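Local coordinates for lipoprotein, putative (Bacillus anthracis, PDB 4O4A) that is of unknown function but, as a putative lipoprotein classed among lipid-binding proteins, may act at the bacterial cell surface, at residues Arg112-Trp117 with Asp156-Ile161; Pro55-Phe60 with Gly94-Ile99; Phe119-Leu124 with Lys152-Leu157. All blocks are in the same frame, centred on the assembly; numbering follows the deposited sequence.

Interaction 1 (Arg112-Trp117 with Asp156-Ile161); sequences RTENSW and DLMQRI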
loop_
_atom_site.group_PDB
_atom_site.type_symbol
_atom_site.label_atom_id
_atom_site.label_comp_id
_atom_site.label_asym_id
_atom_site.label_seq_id
_atom_site.Cartn_x
_atom_site.Cartn_y
_atom_site.Cartn_z
ATOM N N ARG B 112 -30.694 -3.156 -8.496
ATOM C CA ARG B 112 -29.770 -3.155 -9.598
ATOM C C ARG B 112 -30.500 -3.786 -10.773
ATOM O O ARG B 112 -31.109 -4.836 -10.621
ATOM C CB ARG B 112 -28.548 -3.961 -9.229
ATOM C CG ARG B 112 -27.371 -3.751 -10.146
ATOM C CD ARG B 112 -26.252 -4.593 -9.569
ATOM N NE ARG B 112 -24.914 -4.116 -9.909
ATOM C CZ ARG B 112 -24.228 -3.260 -9.158
ATOM N NH1 ARG B 112 -23.011 -2.885 -9.534
ATOM N NH2 ARG B 112 -24.755 -2.769 -8.035
ATOM N N THR B 113 -30.453 -3.138 -11.929
ATOM C CA THR B 113 -31.145 -3.638 -13.094
ATOM C C THR B 113 -30.192 -4.201 -14.143
ATOM O O THR B 113 -29.376 -3.463 -14.673
ATOM C CB THR B 113 -31.956 -2.493 -13.753
ATOM O OG1 THR B 113 -32.932 -2.015 -12.831
ATOM C CG2 THR B 113 -32.667 -2.941 -15.020
ATOM N N GLU B 114 -30.274 -5.510 -14.395
ATOM C CA GLU B 114 -29.507 -6.177 -15.470
ATOM C C GLU B 114 -30.538 -6.543 -16.502
ATOM O O GLU B 114 -31.467 -7.289 -16.179
ATOM C CB GLU B 114 -28.776 -7.460 -15.045
ATOM C CG GLU B 114 -27.291 -7.290 -14.626
ATOM C CD GLU B 114 -27.012 -6.210 -13.592
ATOM O OE1 GLU B 114 -27.932 -5.467 -13.216
ATOM O OE2 GLU B 114 -25.840 -6.088 -13.169
ATOM N N ASN B 115 -30.355 -6.053 -17.735
ATOM C CA ASN B 115 -31.325 -6.249 -18.817
ATOM C C ASN B 115 -32.551 -5.429 -18.445
ATOM O O ASN B 115 -32.498 -4.200 -18.455
ATOM C CB ASN B 115 -31.655 -7.732 -19.033
ATOM C CG ASN B 115 -30.481 -8.507 -19.580
ATOM O OD1 ASN B 115 -29.724 -8.006 -20.418
ATOM N ND2 ASN B 115 -30.330 -9.744 -19.126
ATOM N N SER B 116 -33.648 -6.094 -18.117
ATOM C CA SER B 116 -34.829 -5.401 -17.661
ATOM C C SER B 116 -35.251 -6.021 -16.330
ATOM O O SER B 116 -36.331 -5.740 -15.825
ATOM C CB SER B 116 -35.938 -5.506 -18.703
ATOM O OG SER B 116 -37.056 -4.720 -18.343
ATOM N N TRP B 117 -34.367 -6.837 -15.749
ATOM C CA TRP B 117 -34.655 -7.536 -14.499
ATOM C C TRP B 117 -34.067 -6.787 -13.303
ATOM O O TRP B 117 -32.891 -6.424 -13.309
ATOM C CB TRP B 117 -34.085 -8.953 -14.558
ATOM C CG TRP B 117 -34.570 -9.840 -13.470
ATOM C CD1 TRP B 117 -34.060 -9.949 -12.200
ATOM C CD2 TRP B 117 -35.658 -10.769 -13.549
ATOM N NE1 TRP B 117 -34.770 -10.886 -11.491
ATOM C CE2 TRP B 117 -35.755 -11.404 -12.292
ATOM C CE3 TRP B 117 -36.559 -11.128 -14.558
ATOM C CZ2 TRP B 117 -36.717 -12.377 -12.020
ATOM C CZ3 TRP B 117 -37.516 -12.096 -14.283
ATOM C CH2 TRP B 117 -37.585 -12.708 -13.022
ATOM N N ASP B 156 -18.479 -8.416 -8.277
ATOM C CA ASP B 156 -18.178 -9.824 -8.514
ATOM C C ASP B 156 -19.381 -10.715 -8.298
ATOM O O ASP B 156 -19.583 -11.673 -9.037
ATOM C CB ASP B 156 -17.028 -10.295 -7.623
ATOM C CG ASP B 156 -15.715 -9.566 -7.913
ATOM O OD1 ASP B 156 -15.536 -9.042 -9.039
ATOM O OD2 ASP B 156 -14.846 -9.522 -7.013
ATOM N N LEU B 157 -20.190 -10.399 -7.302
ATOM C CA LEU B 157 -21.364 -11.209 -7.002
ATOM C C LEU B 157 -22.377 -11.154 -8.128
ATOM O O LEU B 157 -22.979 -12.167 -8.467
ATOM C CB LEU B 157 -22.020 -10.753 -5.702
ATOM C CG LEU B 157 -23.313 -11.482 -5.323
ATOM C CD1 LEU B 157 -23.106 -12.989 -5.233
ATOM C CD2 LEU B 157 -23.882 -10.945 -4.028
HETATM N N MSE B 158 -22.574 -9.973 -8.705
HETATM C CA MSE B 158 -23.520 -9.827 -9.806
HETATM C C MSE B 158 -23.085 -10.654 -10.977
HETATM O O MSE B 158 -23.913 -11.267 -11.653
HETATM C CB MSE B 158 -23.651 -8.375 -10.192
HETATM C CG MSE B 158 -24.465 -7.654 -9.132
HETATM SE SE MSE B 158 -26.297 -8.324 -8.860
HETATM C CE MSE B 158 -26.824 -8.292 -10.746
ATOM N N GLN B 159 -21.784 -10.702 -11.217
ATOM C CA GLN B 159 -21.269 -11.490 -12.300
ATOM C C GLN B 159 -21.521 -12.967 -12.024
ATOM O O GLN B 159 -21.960 -13.681 -12.921
ATOM C CB GLN B 159 -19.784 -11.222 -12.503
ATOM C CG GLN B 159 -19.190 -11.957 -13.685
ATOM C CD GLN B 159 -17.813 -11.461 -13.994
ATOM O OE1 GLN B 159 -17.493 -11.107 -15.143
ATOM N NE2 GLN B 159 -16.997 -11.373 -12.966
ATOM N N ARG B 160 -21.227 -13.426 -10.805
ATOM C CA ARG B 160 -21.468 -14.831 -10.452
ATOM C C ARG B 160 -22.930 -15.168 -10.637
ATOM O O ARG B 160 -23.259 -16.266 -11.074
ATOM C CB ARG B 160 -21.001 -15.238 -9.027
ATOM C CG ARG B 160 -19.494 -15.434 -8.909
ATOM C CD ARG B 160 -19.059 -16.180 -7.628
ATOM N NE ARG B 160 -19.731 -15.754 -6.380
ATOM C CZ ARG B 160 -19.394 -14.680 -5.654
ATOM N NH1 ARG B 160 -20.055 -14.406 -4.531
ATOM N NH2 ARG B 160 -18.408 -13.868 -6.046
ATOM N N ILE B 161 -23.803 -14.218 -10.312
ATOM C CA ILE B 161 -25.241 -14.408 -10.470
ATOM C C ILE B 161 -25.626 -14.558 -11.937
ATOM O O ILE B 161 -26.255 -15.537 -12.324
ATOM C CB ILE B 161 -26.039 -13.244 -9.847
ATOM C CG1 ILE B 161 -25.982 -13.337 -8.318
ATOM C CG2 ILE B 161 -27.495 -13.293 -10.291
ATOM C CD1 ILE B 161 -26.643 -12.183 -7.600
#
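R112 meets the helix with the aliphatic part of its chain. With CG anti to the backbone N (chi1 -165°) and the chain extended as far as NE, it slides past the selenomethionine M158 in the opposite direction, and its CD lies 3.6 Å from M158 CG and 3.8 Å from M158 SE. Its guanidinium reaches on toward M154, one turn earlier in the helix. T113 points away, as expected from strand alternation, and E114 comes back to the helix side. Bent at chi2 (51°), E114 turns its carboxylate over the end of M158, whose CE approaches OE2 to 3.4 Å and CD to 3.5 Å. The same OE2 faces R112 NE at 3.9 Å, a long salt bridge in the guanidinium plane. Beyond E114 the chain reverses through N115 and S116: the N and O of E114 pair with the O and N of W117, closing a two-residue beta-hairpin between strands 104-114 and 117-126. With no hydrogen bond between hairpin and helix here, the contact is largely van der Waals: CG and SE of M158 lie along the R112 chain, and its methyl CE meets the E114 carboxylate, to which a weakly polarised C-H may add a little.

Interaction 2 (Pro55-Phe60 with Gly94-Ile99); sequences PKEEEF and GQRTKI
The carboxylate of E57 and the guanidinium of R96 meet end-on as a bidentate salt bridge. R96 NH1 donates to E57 OE1 at 2.9 Å with an N-H...O angle of 168°, and R96 NH2 donates to E57 OE2 at 2.7 Å. Each oxygen accepts through its syn lone pair, and the two flat groups lie 6° from coplanar, so the twin bonds also fix the rotation of both ends. Two chains extended beyond CG, coming from opposite directions, bring the charges together although the CA atoms of E57 and R96 stand 13.8 Å apart. That span reflects the fold: strands 56-57 and 96-98 are the two outermost strands of a five-stranded mixed sheet, and the ion pair bridges them across one face. On that face the E57 side chain packs on I31 and V62, and that of R96 on L33 and Y88. The backbone of E57 is paired as well. A type II' beta turn runs from E57 to F60, in which E57 N donates to F60 O and F60 N to E57 O, each at 3.0 Å, joining strand 56-57 to strand 60-64. Next to R96, the backbone N of Q95 donates to the side-chain oxygen of N91, and the backbone of T97 is hydrogen-bonded to that of T89 in strand 86-90.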
loop_
_atom_site.group_PDB
_atom_site.type_symbol
_atom_site.label_atom_id
_atom_site.label_comp_id
_atom_site.label_asym_id
_atom_site.label_seq_id
_atom_site.Cartn_x
_atom_site.Cartn_y
_atom_site.Cartn_z
ATOM N N PRO B 55 -36.141 -19.535 3.778
ATOM C CA PRO B 55 -36.916 -20.401 4.660
ATOM C C PRO B 55 -37.593 -19.564 5.733
ATOM O O PRO B 55 -37.177 -18.430 5.982
ATOM C CB PRO B 55 -35.856 -21.291 5.314
ATOM C CG PRO B 55 -34.641 -21.164 4.476
ATOM C CD PRO B 55 -34.699 -19.819 3.843
ATOM N N LYS B 56 -38.632 -20.102 6.341
ATOM C CA LYS B 56 -39.329 -19.395 7.404
ATOM C C LYS B 56 -39.316 -20.146 8.705
ATOM O O LYS B 56 -39.557 -21.337 8.726
ATOM C CB LYS B 56 -40.775 -19.075 7.038
ATOM C CG LYS B 56 -40.821 -17.883 6.126
ATOM C CD LYS B 56 -42.225 -17.373 5.911
ATOM C CE LYS B 56 -42.190 -16.091 5.087
ATOM N NZ LYS B 56 -43.520 -15.431 4.964
ATOM N N GLU B 57 -39.021 -19.430 9.776
ATOM C CA GLU B 57 -39.033 -19.988 11.119
ATOM C C GLU B 57 -39.947 -19.116 11.911
ATOM O O GLU B 57 -39.614 -17.975 12.215
ATOM C CB GLU B 57 -37.665 -19.972 11.740
ATOM C CG GLU B 57 -36.689 -20.904 11.070
ATOM C CD GLU B 57 -35.350 -20.900 11.767
ATOM O OE1 GLU B 57 -35.236 -20.248 12.843
ATOM O OE2 GLU B 57 -34.419 -21.541 11.239
ATOM N N GLU B 58 -41.110 -19.648 12.233
ATOM C CA GLU B 58 -42.115 -18.882 12.913
ATOM C C GLU B 58 -42.548 -17.741 11.972
ATOM O O GLU B 58 -43.032 -17.979 10.873
ATOM C CB GLU B 58 -41.621 -18.397 14.298
ATOM C CG GLU B 58 -41.343 -19.558 15.270
ATOM C CD GLU B 58 -40.997 -19.175 16.717
ATOM O OE1 GLU B 58 -41.818 -19.511 17.598
ATOM O OE2 GLU B 58 -39.934 -18.556 16.994
ATOM N N GLU B 59 -42.338 -16.513 12.385
ATOM C CA GLU B 59 -42.743 -15.361 11.600
ATOM C C GLU B 59 -41.553 -14.703 10.888
ATOM O O GLU B 59 -41.726 -13.752 10.137
ATOM C CB GLU B 59 -43.404 -14.361 12.541
ATOM C CG GLU B 59 -42.513 -13.980 13.724
ATOM C CD GLU B 59 -43.278 -13.276 14.830
ATOM O OE1 GLU B 59 -44.438 -12.878 14.574
ATOM O OE2 GLU B 59 -42.730 -13.130 15.951
ATOM N N PHE B 60 -40.353 -15.231 11.115
ATOM C CA PHE B 60 -39.127 -14.681 10.538
ATOM C C PHE B 60 -38.660 -15.340 9.257
ATOM O O PHE B 60 -38.845 -16.535 9.078
ATOM C CB PHE B 60 -38.005 -14.836 11.534
ATOM C CG PHE B 60 -38.160 -14.003 12.760
ATOM C CD1 PHE B 60 -39.008 -14.392 13.772
ATOM C CD2 PHE B 60 -37.415 -12.849 12.916
ATOM C CE1 PHE B 60 -39.131 -13.631 14.923
ATOM C CE2 PHE B 60 -37.535 -12.078 14.060
ATOM C CZ PHE B 60 -38.398 -12.471 15.062
ATOM N N GLY B 94 -24.072 -25.959 12.750
ATOM C CA GLY B 94 -25.315 -25.224 12.649
ATOM C C GLY B 94 -25.847 -24.630 13.936
ATOM O O GLY B 94 -26.930 -24.030 13.924
ATOM N N GLN B 95 -25.114 -24.771 15.045
ATOM C CA GLN B 95 -25.552 -24.159 16.298
ATOM C C GLN B 95 -25.357 -22.656 16.226
ATOM O O GLN B 95 -24.325 -22.163 15.761
ATOM C CB GLN B 95 -24.856 -24.715 17.532
ATOM C CG GLN B 95 -25.387 -26.064 18.014
ATOM C CD GLN B 95 -24.509 -27.227 17.649
ATOM O OE1 GLN B 95 -23.290 -27.076 17.496
ATOM N NE2 GLN B 95 -25.101 -28.412 17.577
ATOM N N ARG B 96 -26.378 -21.940 16.682
ATOM C CA ARG B 96 -26.410 -20.490 16.624
ATOM C C ARG B 96 -25.955 -19.793 17.890
ATOM O O ARG B 96 -26.159 -20.264 19.000
ATOM C CB ARG B 96 -27.837 -20.040 16.303
ATOM C CG ARG B 96 -28.360 -20.567 14.977
ATOM C CD ARG B 96 -29.825 -20.237 14.768
ATOM N NE ARG B 96 -30.296 -20.768 13.482
ATOM C CZ ARG B 96 -31.549 -20.670 13.035
ATOM N NH1 ARG B 96 -32.482 -20.060 13.762
ATOM N NH2 ARG B 96 -31.864 -21.194 11.862
ATOM N N THR B 97 -25.346 -18.638 17.702
ATOM C CA THR B 97 -24.890 -17.823 18.802
ATOM C C THR B 97 -25.323 -16.417 18.467
ATOM O O THR B 97 -24.932 -15.859 17.439
ATOM C CB THR B 97 -23.375 -17.900 18.958
ATOM O OG1 THR B 97 -22.998 -19.267 19.187
ATOM C CG2 THR B 97 -22.925 -17.044 20.105
ATOM N N LYS B 98 -26.157 -15.854 19.322
ATOM C CA LYS B 98 -26.675 -14.513 19.104
ATOM C C LYS B 98 -25.572 -13.479 19.198
ATOM O O LYS B 98 -24.658 -13.613 19.997
ATOM C CB LYS B 98 -27.774 -14.199 20.121
ATOM C CG LYS B 98 -28.517 -12.925 19.813
ATOM C CD LYS B 98 -29.747 -12.757 20.687
ATOM C CE LYS B 98 -30.535 -11.527 20.248
ATOM N NZ LYS B 98 -31.908 -11.474 20.824
ATOM N N ILE B 99 -25.634 -12.468 18.342
ATOM C CA ILE B 99 -24.645 -11.410 18.384
ATOM C C ILE B 99 -25.400 -10.111 18.578
ATOM O O ILE B 99 -26.556 -9.968 18.167
ATOM C CB ILE B 99 -23.733 -11.373 17.155
ATOM C CG1 ILE B 99 -24.550 -11.294 15.889
ATOM C CG2 ILE B 99 -22.836 -12.603 17.111
ATOM C CD1 ILE B 99 -23.729 -10.937 14.672
#

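Interaction 3 (Phe119-Leu124 with Lys152-Leu157); sequences FPFANL and KKMRDL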
loop_
_atom_site.group_PDB
_atom_site.type_symbol
_atom_site.label_atom_id
_atom_site.label_comp_id
_atom_site.label_asym_id
_atom_site.label_seq_id
_atom_site.Cartn_x
_atom_site.Cartn_y
_atom_site.Cartn_z
ATOM N N PHE B 119 -32.957 -6.526 -9.323
ATOM C CA PHE B 119 -32.508 -7.282 -8.177
ATOM C C PHE B 119 -32.382 -6.343 -7.005
ATOM O O PHE B 119 -31.443 -5.552 -6.953
ATOM C CB PHE B 119 -31.118 -7.908 -8.388
ATOM C CG PHE B 119 -31.031 -8.864 -9.545
ATOM C CD1 PHE B 119 -31.456 -10.176 -9.420
ATOM C CD2 PHE B 119 -30.463 -8.459 -10.741
ATOM C CE1 PHE B 119 -31.347 -11.057 -10.480
ATOM C CE2 PHE B 119 -30.345 -9.334 -11.803
ATOM C CZ PHE B 119 -30.782 -10.636 -11.672
ATOM N N PRO B 120 -33.325 -6.405 -6.067
ATOM C CA PRO B 120 -33.130 -5.585 -4.882
ATOM C C PRO B 120 -31.976 -6.165 -4.088
ATOM O O PRO B 120 -31.775 -7.382 -4.103
ATOM C CB PRO B 120 -34.449 -5.742 -4.097
ATOM C CG PRO B 120 -35.385 -6.472 -4.986
ATOM C CD PRO B 120 -34.564 -7.189 -6.015
ATOM N N PHE B 121 -31.236 -5.327 -3.376
ATOM C CA PHE B 121 -30.125 -5.829 -2.561
ATOM C C PHE B 121 -29.958 -5.075 -1.261
ATOM O O PHE B 121 -30.509 -3.982 -1.070
ATOM C CB PHE B 121 -28.824 -5.722 -3.329
ATOM C CG PHE B 121 -28.470 -4.313 -3.712
ATOM C CD1 PHE B 121 -27.851 -3.478 -2.813
ATOM C CD2 PHE B 121 -28.762 -3.826 -4.979
ATOM C CE1 PHE B 121 -27.530 -2.183 -3.161
ATOM C CE2 PHE B 121 -28.443 -2.531 -5.332
ATOM C CZ PHE B 121 -27.829 -1.709 -4.418
ATOM N N ALA B 122 -29.165 -5.666 -0.374
ATOM C CA ALA B 122 -28.877 -5.068 0.897
ATOM C C ALA B 122 -27.414 -5.239 1.224
ATOM O O ALA B 122 -26.833 -6.307 1.013
ATOM C CB ALA B 122 -29.733 -5.697 1.979
ATOM N N ASN B 123 -26.827 -4.174 1.755
ATOM C CA ASN B 123 -25.441 -4.167 2.169
ATOM C C ASN B 123 -25.348 -4.035 3.658
ATOM O O ASN B 123 -25.853 -3.071 4.240
ATOM C CB ASN B 123 -24.703 -3.011 1.525
ATOM C CG ASN B 123 -24.349 -3.275 0.099
ATOM O OD1 ASN B 123 -23.603 -4.198 -0.181
ATOM N ND2 ASN B 123 -24.842 -2.437 -0.815
ATOM N N LEU B 124 -24.737 -5.023 4.286
ATOM C CA LEU B 124 -24.523 -4.995 5.709
ATOM C C LEU B 124 -23.077 -5.302 5.952
ATOM O O LEU B 124 -22.355 -5.705 5.059
ATOM C CB LEU B 124 -25.345 -6.043 6.439
ATOM C CG LEU B 124 -26.857 -5.933 6.387
ATOM C CD1 LEU B 124 -27.331 -6.708 5.178
ATOM C CD2 LEU B 124 -27.481 -6.523 7.643
ATOM N N LYS B 152 -16.613 -3.848 -4.894
ATOM C CA LYS B 152 -16.027 -4.925 -5.647
ATOM C C LYS B 152 -16.753 -6.226 -5.351
ATOM O O LYS B 152 -17.041 -6.998 -6.259
ATOM C CB LYS B 152 -14.541 -5.101 -5.342
ATOM C CG LYS B 152 -13.905 -6.124 -6.278
ATOM C CD LYS B 152 -12.444 -6.393 -5.968
ATOM C CE LYS B 152 -11.778 -7.150 -7.102
ATOM N NZ LYS B 152 -12.504 -8.378 -7.495
ATOM N N LYS B 153 -17.025 -6.482 -4.076
ATOM C CA LYS B 153 -17.725 -7.705 -3.696
ATOM C C LYS B 153 -19.033 -7.821 -4.476
ATOM O O LYS B 153 -19.374 -8.899 -4.957
ATOM C CB LYS B 153 -17.981 -7.744 -2.188
ATOM C CG LYS B 153 -18.767 -8.968 -1.732
ATOM C CD LYS B 153 -19.024 -9.008 -0.223
ATOM C CE LYS B 153 -17.943 -9.720 0.571
ATOM N NZ LYS B 153 -17.966 -11.170 0.278
HETATM N N MSE B 154 -19.740 -6.697 -4.605
HETATM C CA MSE B 154 -21.015 -6.640 -5.318
HETATM C C MSE B 154 -20.806 -6.846 -6.795
HETATM O O MSE B 154 -21.529 -7.599 -7.454
HETATM C CB MSE B 154 -21.651 -5.268 -5.062
HETATM C CG MSE B 154 -22.927 -5.030 -5.869
HETATM SE SE MSE B 154 -24.326 -6.357 -5.424
HETATM C CE MSE B 154 -25.281 -5.337 -4.087
ATOM N N ARG B 155 -19.817 -6.157 -7.326
ATOM C CA ARG B 155 -19.490 -6.254 -8.723
ATOM C C ARG B 155 -19.283 -7.715 -9.077
ATOM O O ARG B 155 -19.867 -8.201 -10.032
ATOM C CB ARG B 155 -18.216 -5.467 -8.995
ATOM C CG ARG B 155 -17.961 -5.237 -10.456
ATOM C CD ARG B 155 -16.706 -4.375 -10.712
ATOM N NE ARG B 155 -16.610 -3.287 -9.772
ATOM C CZ ARG B 155 -15.587 -3.039 -8.954
ATOM N NH1 ARG B 155 -14.458 -3.744 -8.986
ATOM N NH2 ARG B 155 -15.670 -2.001 -8.143
ATOM N N ASP B 156 -18.479 -8.416 -8.277
ATOM C CA ASP B 156 -18.178 -9.824 -8.514
ATOM C C ASP B 156 -19.381 -10.715 -8.298
ATOM O O ASP B 156 -19.583 -11.673 -9.037
ATOM C CB ASP B 156 -17.028 -10.295 -7.623
ATOM C CG ASP B 156 -15.715 -9.566 -7.913
ATOM O OD1 ASP B 156 -15.536 -9.042 -9.039
ATOM O OD2 ASP B 156 -14.846 -9.522 -7.013
ATOM N N LEU B 157 -20.190 -10.399 -7.302
ATOM C CA LEU B 157 -21.364 -11.209 -7.002
ATOM C C LEU B 157 -22.377 -11.154 -8.128
ATOM O O LEU B 157 -22.979 -12.167 -8.467
ATOM C CB LEU B 157 -22.020 -10.753 -5.702
ATOM C CG LEU B 157 -23.313 -11.482 -5.323
ATOM C CD1 LEU B 157 -23.106 -12.989 -5.233
ATOM C CD2 LEU B 157 -23.882 -10.945 -4.028
#
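F121 and the selenomethionine M154 form a Met-aromatic contact where helix 149-166 lies over the four-stranded mixed sheet, a plain case of helix-on-sheet packing. Its main component is CH-pi: M154 CE sits over one face of the phenyl ring, 3.7 Å from the centroid and displaced toward the rim on the CG and CD1 side. The selenium stands farther off above the same ring, 5.3 Å from the centroid, and the two side chains cross at about a right angle. F121 presents that face because its CG lies between the backbone N and the carbonyl carbon (chi1 61°), while bends at chi2 and chi3 carry the end of M154 from the helix to the ring. A looser contact sets the methyl 4.4 Å from N123 ND2, a nitrogen engaged elsewhere, donating to S108 OG on the adjoining strand 104-114. The charged partners of the helix lie away from the ring contact. R155 NH2 pairs with E147 OE1, and the side chain also packs on E57 of the second subunit, near R96 of that subunit. Within the helix, K152 NZ donates across one turn to D156 OD2 at 2.7 Å, using the syn lone pair of that oxygen.

Overall arrangement
Interactions 1 and 3 form one continuous interface: their centres are 9 Å apart, they share D156 and L157 of helix 149-166, and their strands 104-114 and 117-126 are neighbours in one sheet. R112 O and F119 N, 2.8 Å apart, link those strands, and F119 CD2 lies 3.6 Å from M158 CE. Interaction 2 belongs to the other sheet, on the opposite side of the chain's centre; its centre is 28 Å from that of interaction 1 and 23 Å from that of interaction 3, with nearest atoms about 16 and 9 Å apart. Across the subunit boundary, segment 152-157 of interaction 3 packs near the E57 and R96 of interaction 2 in a second copy.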